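Local coordinates for signal recognition 54 kDa protein (Pyrococcus furiosus, PDB 3DM5), which belongs to the SRP54 family and joins a helical bundle, a nucleotide-binding P-loop domain and a helical signal-peptide-binding domain in one chain, at residues 8-13 with 36-41; 166-171 with 208-213; 272-275 with 281-284; 380-385 with 391-396. All blocks are in the same frame, centred on the assembly; numbering follows the deposited sequence.

Contact 1. Residues 8-13 with 36-41; sequences KALANT and QRALIQ
The carbonyl oxygen of L10, whose side chain reaches across to A38 and L39, receives two donors from T13. The stronger is the hydroxyl, T13 OG1 to L10 O at 2.8 Å, which lies in the carbonyl plane on a lone pair with a C=O...O angle of 145°; T13 N adds a weak bond to the same oxygen. This ties the hydroxyl to its own helix while the threonine side chain still packs on L31 and D34 of helix 25-41. The meeting of the two segments is purely apolar. A9 and A38 point at each other, with A9 CB 3.8 Å from A38 CB, and their CA atoms, 6.0 Å apart, are the closest CA pair. Two methyls meet head-on here, while the segment axes keep 9.5 Å apart and run almost antiparallel, at 170°. Beside this pair, L10 starts off to the side of the partner, but with CG set by chi1 of -68° its end comes nearer: L10 CD2 rests 4.3 Å from A38 CB. L10 CD2 also meets L39 CD1 at 4.4 Å, so that the two leucines close over one flank of the alanine pair. Helices 5-19 and 25-41, both part of the N-terminal helical bundle, are thus joined by small residues in the middle and larger ones alongside. L6 of helix 5-19 also packs on A38 and L39, L39 carries on to V49 and L52 of helix 46-62, L10 touches L294, and I40 packs on I40 of the second subunit.

Contact 2. Residues 166-171 with 208-213; sequences DAIKLA and SNVIHP
I168 lays its CG2 methyl against the branched end of V210, with I168 CG2 3.5 Å from V210 CG2. I168 CG2 also lies 3.7 Å from V210 CB and 3.9 Å from V210 CG1, so a single carbon of the isoleucine meets the whole isopropyl group while the two side chains cross obliquely. It can do so because I168 CG2 is turned roughly opposite its own backbone N, whereas CG1 lies opposite the carbonyl carbon, beside that N. One turn further along, A171 points at the other helix, where A171 CB stands 4.3 Å from I211 CG2. I211 CG2 is also close to the backbone, at 4.2 Å from A171 O. These two pairs, with CA separations of 7.4 Å for I168 and V210 and 7.5 Å for A171 and I211, join the first turns of helix 167-180 to the last turn of helix 198-211. In the alpha/beta sandwich of a P-loop NTPase these are neighbouring helices, one leading into strand 185-189 and the other following it. The inner side faces the sheet: I211 packs on I102 and P213 on I102 and L104 of strand 101-106, and I207 continues the apolar seam to I168 and A171. V210, on the outer side, is exposed in the assembly. Helix 198-211 closes with H212 N bonded to S208 O, after which H212 takes a positive phi of 63° and turns the chain toward P213.

Contact 3. Residues 272-275 with 281-284; sequences IGTG and IEPF. With GDP (guanosine-5'-diphosphate), chain J.
G273, paired with I281 in a two-stranded hairpin, brings bare backbone up to the guanine of GDP, with G273 C 3.2 Å from GDP O6. T274 N is just as near to that oxygen, and G275 N gives GDP O6 a weak, bent hydrogen bond of 3.2 Å. G275 reaches this place with phi 164° and psi -173°, a backbone shape that calls for glycine. Behind the loop, I272 and E282 form an antiparallel hydrogen-bonded pair. I272 N donates to E282 O at 2.9 Å and E282 N returns a bond to I272 O at 3.1 Å, both running nearly along the C=O axis. Next to them G273 and I281 make a non-hydrogen-bonded pair, and I281 CA turns its hydrogen toward I272 O. Strands 269-273 and 281-283 are the last two of the large sheet of this P-loop domain, and the Gly-Thr-Gly run of 273-275 is consistent with the fifth conserved guanine-contacting motif of related G proteins. On one face I272 and E282 run alongside each other in the same direction; I272 CG1, held between its backbone N and carbonyl carbon (chi1 51°), touches E282 CG at 3.4 Å. I272 CG2 leans obliquely on the phenyl ring, 3.9 Å from F284 CD1, and L259 of helix 255-263 packs on both I272 and F284. I281 faces the other way, with I281 CG1 3.6 Å from I272 O and its side chain against K119 of helix 113-125. K119 NZ also bonds to G275 O.

Contact 4. Residues 380-385 with 391-396; sequences DSMTEE and EIINYS
Within the signal-peptide-binding domain, two turns that each lead into a helix touch through M382 with I393 and E385 with I392. The thioether of M382 is the outer end of an extended chain, which crosses I393 at about a right angle: M382 SD lies 4.1 Å from I393 CD1, and CE of the methionine is almost as near that methyl. I392 and E385 cross in the same manner. I392 CD1 lies along the glutamate side chain from CG to OE1, at 3.9 Å from E385 CG and 3.8 Å from E385 OE1, and it is also close to the backbone oxygen of E385. The carboxylate itself is held from outside, since E385 OE2 pairs with R397 and accepts a hydrogen bond from N of I96 in the third subunit. I393 is the centre of an inverse gamma turn, N394 N making a weak 2.8 Å bond back to I392 O, and at this bend the two isoleucines meet different partners. Both helices that follow have side-chain caps. At the first, T383 is the N-cap: its OG1 caps a backbone N just past the segment, and E386 OE1 accepts T383 N, which together fit a capping box. At the second, N394 OD1 takes R397 N and also S396 OG, with S396 OG 3.0 Å from N394 OD1 and 42° out of the amide carbonyl plane. L330 of helix 330-341 packs on M382 and I393, L416 of helix 409-427 on I393 and I401 of helix 395-405 on M382, an apolar centre shared by helices and their connecting turns, as in the all-helical domain of SRP54 proteins.

The four contacts follow one another along the chain without overlap and spread over all three parts of the protein. Contact 1 holds two helices of the N-terminal bundle; contacts 2 and 3 both belong to the nucleotide-binding domain; contact 4 lies in the signal-peptide-binding domain. Contacts 2 and 3 have centres about 27 Å apart, contact 2 packing helices beside the large sheet and contact 3 forming its edge hairpin at GDP. Contact 1 is nearer to contact 3, about 22 Å between centres, than to contact 2, about 44 Å between centres. Contacts 2 and 4 have centres about 89 Å apart on opposite sides of the chain's centre, which reflects the extended shape of the molecule.

Contact 1. Residues 8-13 with 36-41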
loop_
_atom_site.group_PDB
_atom_site.type_symbol
_atom_site.label_atom_id
_atom_site.label_comp_id
_atom_site.label_asym_id
_atom_site.label_seq_id
_atom_site.Cartn_x
_atom_site.Cartn_y
_atom_site.Cartn_z
ATOM N N LYS A 8 -6.137 13.054 3.059
ATOM C CA LYS A 8 -4.835 13.267 2.437
ATOM C C LYS A 8 -4.963 13.460 0.946
ATOM O O LYS A 8 -4.342 14.344 0.387
ATOM C CB LYS A 8 -3.894 12.093 2.688
ATOM C CG LYS A 8 -3.226 12.054 4.045
ATOM C CD LYS A 8 -2.428 10.763 4.183
ATOM C CE LYS A 8 -1.949 10.289 2.808
ATOM N NZ LYS A 8 -0.793 9.348 2.859
ATOM N N ALA A 9 -5.759 12.625 0.295
ATOM C CA ALA A 9 -5.888 12.710 -1.148
ATOM C C ALA A 9 -6.546 14.022 -1.598
ATOM O O ALA A 9 -6.124 14.645 -2.585
ATOM C CB ALA A 9 -6.646 11.507 -1.681
ATOM N N LEU A 10 -7.584 14.451 -0.889
ATOM C CA LEU A 10 -8.225 15.706 -1.263
ATOM C C LEU A 10 -7.287 16.909 -1.043
ATOM O O LEU A 10 -7.072 17.730 -1.935
ATOM C CB LEU A 10 -9.565 15.858 -0.549
ATOM C CG LEU A 10 -10.595 14.830 -1.034
ATOM C CD1 LEU A 10 -11.680 14.614 0.011
ATOM C CD2 LEU A 10 -11.195 15.187 -2.417
ATOM N N ALA A 11 -6.701 16.987 0.140
ATOM C CA ALA A 11 -5.742 18.039 0.447
ATOM C C ALA A 11 -4.613 18.152 -0.587
ATOM O O ALA A 11 -4.127 19.247 -0.867
ATOM C CB ALA A 11 -5.171 17.815 1.832
ATOM N N ASN A 12 -4.192 17.022 -1.150
ATOM C CA ASN A 12 -3.070 17.026 -2.082
ATOM C C ASN A 12 -3.408 17.657 -3.419
ATOM O O ASN A 12 -2.554 18.254 -4.074
ATOM C CB ASN A 12 -2.513 15.618 -2.280
ATOM C CG ASN A 12 -1.701 15.151 -1.090
ATOM O OD1 ASN A 12 -1.306 15.951 -0.234
ATOM N ND2 ASN A 12 -1.455 13.852 -1.020
ATOM N N THR A 13 -4.661 17.533 -3.826
ATOM C CA THR A 13 -5.086 18.144 -5.068
ATOM C C THR A 13 -5.076 19.648 -4.874
ATOM O O THR A 13 -4.801 20.385 -5.805
ATOM C CB THR A 13 -6.484 17.670 -5.481
ATOM O OG1 THR A 13 -7.474 18.343 -4.689
ATOM C CG2 THR A 13 -6.602 16.162 -5.295
ATOM N N GLN A 36 -12.232 12.812 -8.559
ATOM C CA GLN A 36 -13.014 11.631 -8.898
ATOM C C GLN A 36 -12.366 10.393 -8.313
ATOM O O GLN A 36 -13.029 9.589 -7.677
ATOM C CB GLN A 36 -13.169 11.492 -10.408
ATOM C CG GLN A 36 -13.933 12.660 -11.024
ATOM C CD GLN A 36 -13.970 12.600 -12.519
ATOM O OE1 GLN A 36 -14.810 13.247 -13.157
ATOM N NE2 GLN A 36 -13.054 11.827 -13.104
ATOM N N ARG A 37 -11.062 10.250 -8.506
ATOM C CA ARG A 37 -10.362 9.074 -8.003
ATOM C C ARG A 37 -10.437 8.953 -6.488
ATOM O O ARG A 37 -10.675 7.858 -5.956
ATOM C CB ARG A 37 -8.910 9.030 -8.494
ATOM C CG ARG A 37 -8.721 8.206 -9.775
ATOM C CD ARG A 37 -7.257 8.144 -10.259
ATOM N NE ARG A 37 -6.980 9.138 -11.300
ATOM C CZ ARG A 37 -6.258 10.244 -11.124
ATOM N NH1 ARG A 37 -5.718 10.507 -9.938
ATOM N NH2 ARG A 37 -6.072 11.085 -12.142
ATOM N N ALA A 38 -10.244 10.066 -5.784
ATOM C CA ALA A 38 -10.256 10.025 -4.329
ATOM C C ALA A 38 -11.647 9.644 -3.862
ATOM O O ALA A 38 -11.805 8.727 -3.062
ATOM C CB ALA A 38 -9.832 11.360 -3.742
ATOM N N LEU A 39 -12.649 10.352 -4.380
ATOM C CA LEU A 39 -14.060 10.103 -4.055
ATOM C C LEU A 39 -14.506 8.670 -4.327
ATOM O O LEU A 39 -15.044 8.017 -3.428
ATOM C CB LEU A 39 -14.982 11.097 -4.790
ATOM C CG LEU A 39 -15.532 12.296 -4.005
ATOM C CD1 LEU A 39 -14.714 12.638 -2.762
ATOM C CD2 LEU A 39 -15.711 13.501 -4.887
ATOM N N ILE A 40 -14.290 8.189 -5.551
ATOM C CA ILE A 40 -14.708 6.834 -5.943
ATOM C C ILE A 40 -14.091 5.771 -5.034
ATOM O O ILE A 40 -14.718 4.757 -4.709
ATOM C CB ILE A 40 -14.313 6.497 -7.393
ATOM C CG1 ILE A 40 -15.069 7.376 -8.390
ATOM C CG2 ILE A 40 -14.608 5.044 -7.680
ATOM C CD1 ILE A 40 -16.518 7.073 -8.446
ATOM N N GLN A 41 -12.854 6.026 -4.626
ATOM C CA GLN A 41 -12.117 5.115 -3.786
ATOM C C GLN A 41 -12.695 5.039 -2.372
ATOM O O GLN A 41 -12.508 4.048 -1.688
ATOM C CB GLN A 41 -10.653 5.543 -3.740
ATOM C CG GLN A 41 -9.729 4.508 -3.150
ATOM C CD GLN A 41 -8.280 4.769 -3.489
ATOM O OE1 GLN A 41 -7.744 5.853 -3.224
ATOM N NE2 GLN A 41 -7.632 3.773 -4.080
#

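Contact 2. Residues 166-171 with 208-213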
loop_
_atom_site.group_PDB
_atom_site.type_symbol
_atom_site.label_atom_id
_atom_site.label_comp_id
_atom_site.label_asym_id
_atom_site.label_seq_id
_atom_site.Cartn_x
_atom_site.Cartn_y
_atom_site.Cartn_z
ATOM N N ASP A 166 -42.698 -6.769 25.583
ATOM C CA ASP A 166 -43.459 -5.846 24.753
ATOM C C ASP A 166 -42.611 -4.596 24.528
ATOM O O ASP A 166 -42.271 -3.885 25.479
ATOM C CB ASP A 166 -44.785 -5.495 25.418
ATOM C CG ASP A 166 -45.731 -4.785 24.479
ATOM O OD1 ASP A 166 -45.396 -4.651 23.276
ATOM O OD2 ASP A 166 -46.811 -4.365 24.947
ATOM N N ALA A 167 -42.250 -4.339 23.273
ATOM C CA ALA A 167 -41.275 -3.293 22.970
ATOM C C ALA A 167 -41.832 -1.906 23.239
ATOM O O ALA A 167 -41.194 -1.095 23.914
ATOM C CB ALA A 167 -40.813 -3.406 21.541
ATOM N N ILE A 168 -43.019 -1.637 22.702
ATOM C CA ILE A 168 -43.707 -0.365 22.938
ATOM C C ILE A 168 -44.085 -0.177 24.429
ATOM O O ILE A 168 -43.926 0.905 24.997
ATOM C CB ILE A 168 -44.969 -0.259 22.070
ATOM C CG1 ILE A 168 -44.740 -0.942 20.726
ATOM C CG2 ILE A 168 -45.342 1.175 21.859
ATOM C CD1 ILE A 168 -44.417 0.013 19.598
ATOM N N LYS A 169 -44.581 -1.224 25.069
ATOM C CA LYS A 169 -44.840 -1.119 26.489
ATOM C C LYS A 169 -43.580 -0.637 27.185
ATOM O O LYS A 169 -43.617 0.318 27.969
ATOM C CB LYS A 169 -45.271 -2.464 27.066
ATOM C CG LYS A 169 -46.755 -2.588 27.371
ATOM C CD LYS A 169 -47.008 -3.846 28.213
ATOM C CE LYS A 169 -45.876 -4.074 29.230
ATOM N NZ LYS A 169 -46.071 -5.278 30.098
ATOM N N LEU A 170 -42.464 -1.300 26.882
ATOM C CA LEU A 170 -41.188 -1.052 27.548
ATOM C C LEU A 170 -40.775 0.399 27.391
ATOM O O LEU A 170 -40.402 1.070 28.350
ATOM C CB LEU A 170 -40.106 -1.934 26.942
ATOM C CG LEU A 170 -39.319 -2.811 27.900
ATOM C CD1 LEU A 170 -38.091 -3.325 27.195
ATOM C CD2 LEU A 170 -38.972 -2.065 29.171
ATOM N N ALA A 171 -40.854 0.880 26.161
ATOM C CA ALA A 171 -40.450 2.242 25.859
ATOM C C ALA A 171 -41.303 3.280 26.588
ATOM O O ALA A 171 -40.798 4.323 27.005
ATOM C CB ALA A 171 -40.432 2.485 24.321
ATOM N N SER A 208 -42.857 5.649 17.784
ATOM C CA SER A 208 -42.849 7.101 17.697
ATOM C C SER A 208 -44.242 7.704 17.973
ATOM O O SER A 208 -44.364 8.817 18.510
ATOM C CB SER A 208 -42.329 7.550 16.322
ATOM O OG SER A 208 -42.437 8.955 16.133
ATOM N N ASN A 209 -45.290 6.980 17.593
ATOM C CA ASN A 209 -46.637 7.493 17.788
ATOM C C ASN A 209 -47.000 7.427 19.267
ATOM O O ASN A 209 -47.595 8.335 19.844
ATOM C CB ASN A 209 -47.632 6.707 16.943
ATOM C CG ASN A 209 -47.539 7.048 15.456
ATOM O OD1 ASN A 209 -47.963 6.262 14.603
ATOM N ND2 ASN A 209 -46.989 8.221 15.142
ATOM N N VAL A 210 -46.605 6.338 19.886
ATOM C CA VAL A 210 -46.827 6.166 21.298
ATOM C C VAL A 210 -46.035 7.131 22.203
ATOM O O VAL A 210 -46.612 7.689 23.129
ATOM C CB VAL A 210 -46.535 4.726 21.709
ATOM C CG1 VAL A 210 -46.615 4.599 23.215
ATOM C CG2 VAL A 210 -47.508 3.783 20.992
ATOM N N ILE A 211 -44.735 7.332 21.961
ATOM C CA ILE A 211 -43.939 8.141 22.902
ATOM C C ILE A 211 -43.798 9.604 22.513
ATOM O O ILE A 211 -43.489 10.434 23.358
ATOM C CB ILE A 211 -42.533 7.549 23.256
ATOM C CG1 ILE A 211 -41.527 7.812 22.146
ATOM C CG2 ILE A 211 -42.609 6.068 23.596
ATOM C CD1 ILE A 211 -40.111 7.427 22.527
ATOM N N HIS A 212 -44.012 9.914 21.240
ATOM C CA HIS A 212 -44.068 11.295 20.788
ATOM C C HIS A 212 -42.734 11.995 20.999
ATOM O O HIS A 212 -42.671 13.027 21.672
ATOM C CB HIS A 212 -45.167 12.033 21.559
ATOM C CG HIS A 212 -46.134 12.771 20.682
ATOM N ND1 HIS A 212 -47.135 12.130 19.981
ATOM C CD2 HIS A 212 -46.259 14.090 20.402
ATOM C CE1 HIS A 212 -47.829 13.025 19.301
ATOM N NE2 HIS A 212 -47.320 14.221 19.539
ATOM N N PRO A 213 -41.654 11.443 20.419
ATOM C CA PRO A 213 -40.324 11.969 20.715
ATOM C C PRO A 213 -40.161 13.326 20.075
ATOM O O PRO A 213 -40.858 13.657 19.105
ATOM C CB PRO A 213 -39.384 10.983 20.011
ATOM C CG PRO A 213 -40.252 10.020 19.255
ATOM C CD PRO A 213 -41.636 10.566 19.241
#

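Contact 3. Residues 272-275 with 281-284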
loop_
_atom_site.group_PDB
_atom_site.type_symbol
_atom_site.label_atom_id
_atom_site.label_comp_id
_atom_site.label_asym_id
_atom_site.label_seq_id
_atom_site.Cartn_x
_atom_site.Cartn_y
_atom_site.Cartn_z
ATOM N N ILE A 272 -21.223 12.156 14.247
ATOM C CA ILE A 272 -20.544 11.014 13.672
ATOM C C ILE A 272 -19.895 10.259 14.798
ATOM O O ILE A 272 -19.432 10.856 15.758
ATOM C CB ILE A 272 -19.507 11.435 12.619
ATOM C CG1 ILE A 272 -18.556 12.503 13.160
ATOM C CG2 ILE A 272 -20.212 11.934 11.372
ATOM C CD1 ILE A 272 -17.340 12.724 12.294
ATOM N N GLY A 273 -19.907 8.937 14.705
ATOM C CA GLY A 273 -19.139 8.101 15.611
ATOM C C GLY A 273 -17.721 7.865 15.098
ATOM O O GLY A 273 -17.486 7.702 13.902
ATOM N N THR A 274 -16.783 7.785 16.029
ATOM C CA THR A 274 -15.374 8.011 15.750
ATOM C C THR A 274 -14.497 6.935 16.382
ATOM O O THR A 274 -13.278 6.926 16.235
ATOM C CB THR A 274 -15.021 9.412 16.261
ATOM O OG1 THR A 274 -15.406 10.362 15.262
ATOM C CG2 THR A 274 -13.570 9.559 16.541
ATOM N N GLY A 275 -15.126 6.007 17.080
ATOM C CA GLY A 275 -14.393 4.904 17.647
ATOM C C GLY A 275 -15.221 4.212 18.694
ATOM O O GLY A 275 -16.380 4.538 18.898
ATOM N N ILE A 281 -17.429 10.489 19.761
ATOM C CA ILE A 281 -18.534 11.055 18.992
ATOM C C ILE A 281 -18.299 12.555 18.828
ATOM O O ILE A 281 -17.863 13.221 19.753
ATOM C CB ILE A 281 -19.876 10.827 19.717
ATOM C CG1 ILE A 281 -21.037 11.418 18.933
ATOM C CG2 ILE A 281 -19.841 11.449 21.081
ATOM C CD1 ILE A 281 -22.388 10.796 19.254
ATOM N N GLU A 282 -18.570 13.095 17.649
ATOM C CA GLU A 282 -18.423 14.526 17.455
ATOM C C GLU A 282 -19.608 15.102 16.657
ATOM O O GLU A 282 -20.152 14.438 15.779
ATOM C CB GLU A 282 -17.060 14.841 16.823
ATOM C CG GLU A 282 -16.954 14.485 15.368
ATOM C CD GLU A 282 -15.708 15.069 14.709
ATOM O OE1 GLU A 282 -14.588 14.751 15.179
ATOM O OE2 GLU A 282 -15.846 15.833 13.719
ATOM N N PRO A 283 -20.045 16.325 16.994
ATOM C CA PRO A 283 -21.158 16.876 16.225
ATOM C C PRO A 283 -20.707 17.117 14.798
ATOM O O PRO A 283 -19.518 17.329 14.556
ATOM C CB PRO A 283 -21.468 18.196 16.934
ATOM C CG PRO A 283 -20.846 18.076 18.280
ATOM C CD PRO A 283 -19.648 17.207 18.101
ATOM N N PHE A 284 -21.651 17.072 13.865
ATOM C CA PHE A 284 -21.322 17.207 12.466
ATOM C C PHE A 284 -21.707 18.586 11.958
ATOM O O PHE A 284 -22.877 18.988 11.968
ATOM C CB PHE A 284 -21.980 16.113 11.635
ATOM C CG PHE A 284 -21.468 16.037 10.212
ATOM C CD1 PHE A 284 -20.207 15.520 9.941
ATOM C CD2 PHE A 284 -22.247 16.465 9.156
ATOM C CE1 PHE A 284 -19.734 15.439 8.630
ATOM C CE2 PHE A 284 -21.783 16.384 7.851
ATOM C CZ PHE A 284 -20.527 15.869 7.593
HETATM P PB GDP J . -25.409 -2.653 18.133
HETATM O O1B GDP J . -25.093 -1.991 16.836
HETATM O O2B GDP J . -25.997 -4.012 17.844
HETATM O O3B GDP J . -26.370 -1.795 18.918
HETATM O O3A GDP J . -24.073 -3.010 18.965
HETATM P PA GDP J . -22.884 -2.020 19.391
HETATM O O1A GDP J . -21.996 -2.661 20.417
HETATM O O2A GDP J . -23.387 -0.698 19.898
HETATM O "O5'" GDP J . -22.051 -1.897 18.022
HETATM C "C5'" GDP J . -21.437 -3.087 17.542
HETATM C "C4'" GDP J . -19.925 -2.898 17.380
HETATM O "O4'" GDP J . -19.562 -1.686 16.680
HETATM C "C3'" GDP J . -19.231 -2.854 18.730
HETATM O "O3'" GDP J . -18.080 -3.693 18.589
HETATM C "C2'" GDP J . -18.853 -1.395 18.906
HETATM O "O2'" GDP J . -17.639 -1.227 19.602
HETATM C "C1'" GDP J . -18.621 -0.951 17.483
HETATM N N9 GDP J . -18.803 0.493 17.264
HETATM C C8 GDP J . -19.892 1.251 17.474
HETATM N N7 GDP J . -19.657 2.537 17.095
HETATM C C5 GDP J . -18.399 2.594 16.617
HETATM C C6 GDP J . -17.486 3.620 16.049
HETATM O O6 GDP J . -17.839 4.812 15.886
HETATM N N1 GDP J . -16.253 3.230 15.706
HETATM C C2 GDP J . -15.826 1.962 15.841
HETATM N N2 GDP J . -14.568 1.653 15.463
HETATM N N3 GDP J . -16.596 0.977 16.339
HETATM C C4 GDP J . -17.854 1.238 16.735
#

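Contact 4. Residues 380-385 with 391-396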
loop_
_atom_site.group_PDB
_atom_site.type_symbol
_atom_site.label_atom_id
_atom_site.label_comp_id
_atom_site.label_asym_id
_atom_site.label_seq_id
_atom_site.Cartn_x
_atom_site.Cartn_y
_atom_site.Cartn_z
ATOM N N ASP A 380 27.655 25.856 -9.960
ATOM C CA ASP A 380 27.182 24.718 -10.735
ATOM C C ASP A 380 28.166 24.368 -11.839
ATOM O O ASP A 380 27.971 23.405 -12.588
ATOM C CB ASP A 380 25.830 25.025 -11.370
ATOM C CG ASP A 380 24.711 25.134 -10.348
ATOM O OD1 ASP A 380 24.958 24.854 -9.156
ATOM O OD2 ASP A 380 23.584 25.501 -10.747
ATOM N N SER A 381 29.213 25.172 -11.959
ATOM C CA SER A 381 30.239 24.904 -12.942
ATOM C C SER A 381 31.525 24.491 -12.241
ATOM O O SER A 381 32.549 24.221 -12.877
ATOM C CB SER A 381 30.478 26.117 -13.827
ATOM O OG SER A 381 31.508 25.830 -14.753
ATOM N N MET A 382 31.461 24.448 -10.919
ATOM C CA MET A 382 32.585 23.969 -10.147
ATOM C C MET A 382 32.433 22.463 -9.910
ATOM O O MET A 382 31.326 21.907 -9.990
ATOM C CB MET A 382 32.699 24.729 -8.823
ATOM C CG MET A 382 32.845 26.252 -8.967
ATOM S SD MET A 382 33.188 27.076 -7.391
ATOM C CE MET A 382 33.635 28.702 -7.971
ATOM N N THR A 383 33.556 21.806 -9.635
ATOM C CA THR A 383 33.535 20.391 -9.336
ATOM C C THR A 383 33.379 20.207 -7.841
ATOM O O THR A 383 33.419 21.176 -7.079
ATOM C CB THR A 383 34.815 19.680 -9.808
ATOM O OG1 THR A 383 35.957 20.181 -9.090
ATOM C CG2 THR A 383 34.999 19.896 -11.290
ATOM N N GLU A 384 33.198 18.960 -7.429
ATOM C CA GLU A 384 33.012 18.628 -6.025
ATOM C C GLU A 384 34.242 19.048 -5.251
ATOM O O GLU A 384 34.140 19.734 -4.237
ATOM C CB GLU A 384 32.757 17.116 -5.860
ATOM C CG GLU A 384 31.883 16.749 -4.688
ATOM C CD GLU A 384 30.507 17.424 -4.700
ATOM O OE1 GLU A 384 30.032 17.880 -5.767
ATOM O OE2 GLU A 384 29.890 17.489 -3.617
ATOM N N GLU A 385 35.408 18.648 -5.750
ATOM C CA GLU A 385 36.665 18.898 -5.042
ATOM C C GLU A 385 36.913 20.389 -4.860
ATOM O O GLU A 385 37.510 20.802 -3.871
ATOM C CB GLU A 385 37.843 18.273 -5.782
ATOM C CG GLU A 385 38.103 18.913 -7.125
ATOM C CD GLU A 385 39.363 18.399 -7.776
ATOM O OE1 GLU A 385 40.298 18.012 -7.027
ATOM O OE2 GLU A 385 39.402 18.392 -9.035
ATOM N N GLU A 391 40.393 26.586 -1.585
ATOM C CA GLU A 391 41.845 26.776 -1.564
ATOM C C GLU A 391 42.552 26.294 -2.827
ATOM O O GLU A 391 43.495 26.924 -3.292
ATOM C CB GLU A 391 42.420 26.029 -0.368
ATOM C CG GLU A 391 41.530 24.864 0.055
ATOM C CD GLU A 391 42.308 23.672 0.572
ATOM O OE1 GLU A 391 43.551 23.768 0.683
ATOM O OE2 GLU A 391 41.670 22.636 0.863
ATOM N N ILE A 392 42.108 25.171 -3.377
ATOM C CA ILE A 392 42.741 24.607 -4.566
ATOM C C ILE A 392 42.410 25.380 -5.840
ATOM O O ILE A 392 43.019 25.138 -6.884
ATOM C CB ILE A 392 42.340 23.129 -4.784
ATOM C CG1 ILE A 392 41.039 23.045 -5.599
ATOM C CG2 ILE A 392 42.254 22.386 -3.445
ATOM C CD1 ILE A 392 40.639 21.655 -5.993
ATOM N N ILE A 393 41.445 26.292 -5.773
ATOM C CA ILE A 393 40.995 26.970 -6.991
ATOM C C ILE A 393 42.019 27.978 -7.525
ATOM O O ILE A 393 41.943 29.168 -7.234
ATOM C CB ILE A 393 39.623 27.663 -6.818
ATOM C CG1 ILE A 393 38.568 26.672 -6.311
ATOM C CG2 ILE A 393 39.181 28.301 -8.139
ATOM C CD1 ILE A 393 37.141 27.245 -6.217
ATOM N N ASN A 394 42.971 27.489 -8.312
ATOM C CA ASN A 394 43.984 28.343 -8.917
ATOM C C ASN A 394 43.404 29.167 -10.065
ATOM O O ASN A 394 42.189 29.267 -10.197
ATOM C CB ASN A 394 45.177 27.506 -9.377
ATOM C CG ASN A 394 44.804 26.485 -10.429
ATOM O OD1 ASN A 394 44.029 26.772 -11.353
ATOM N ND2 ASN A 394 45.364 25.285 -10.306
ATOM N N TYR A 395 44.256 29.759 -10.897
ATOM C CA TYR A 395 43.744 30.652 -11.931
ATOM C C TYR A 395 43.187 29.937 -13.162
ATOM O O TYR A 395 42.155 30.351 -13.690
ATOM C CB TYR A 395 44.747 31.742 -12.347
ATOM C CG TYR A 395 44.107 32.738 -13.290
ATOM C CD1 TYR A 395 43.130 33.618 -12.834
ATOM C CD2 TYR A 395 44.436 32.770 -14.644
ATOM C CE1 TYR A 395 42.511 34.518 -13.692
ATOM C CE2 TYR A 395 43.822 33.669 -15.511
ATOM C CZ TYR A 395 42.860 34.541 -15.025
ATOM O OH TYR A 395 42.235 35.443 -15.858
ATOM N N SER A 396 43.846 28.880 -13.629
ATOM C CA SER A 396 43.347 28.173 -14.814
ATOM C C SER A 396 41.984 27.543 -14.521
ATOM O O SER A 396 41.119 27.464 -15.400
ATOM C CB SER A 396 44.340 27.121 -15.312
ATOM O OG SER A 396 44.734 26.271 -14.255
#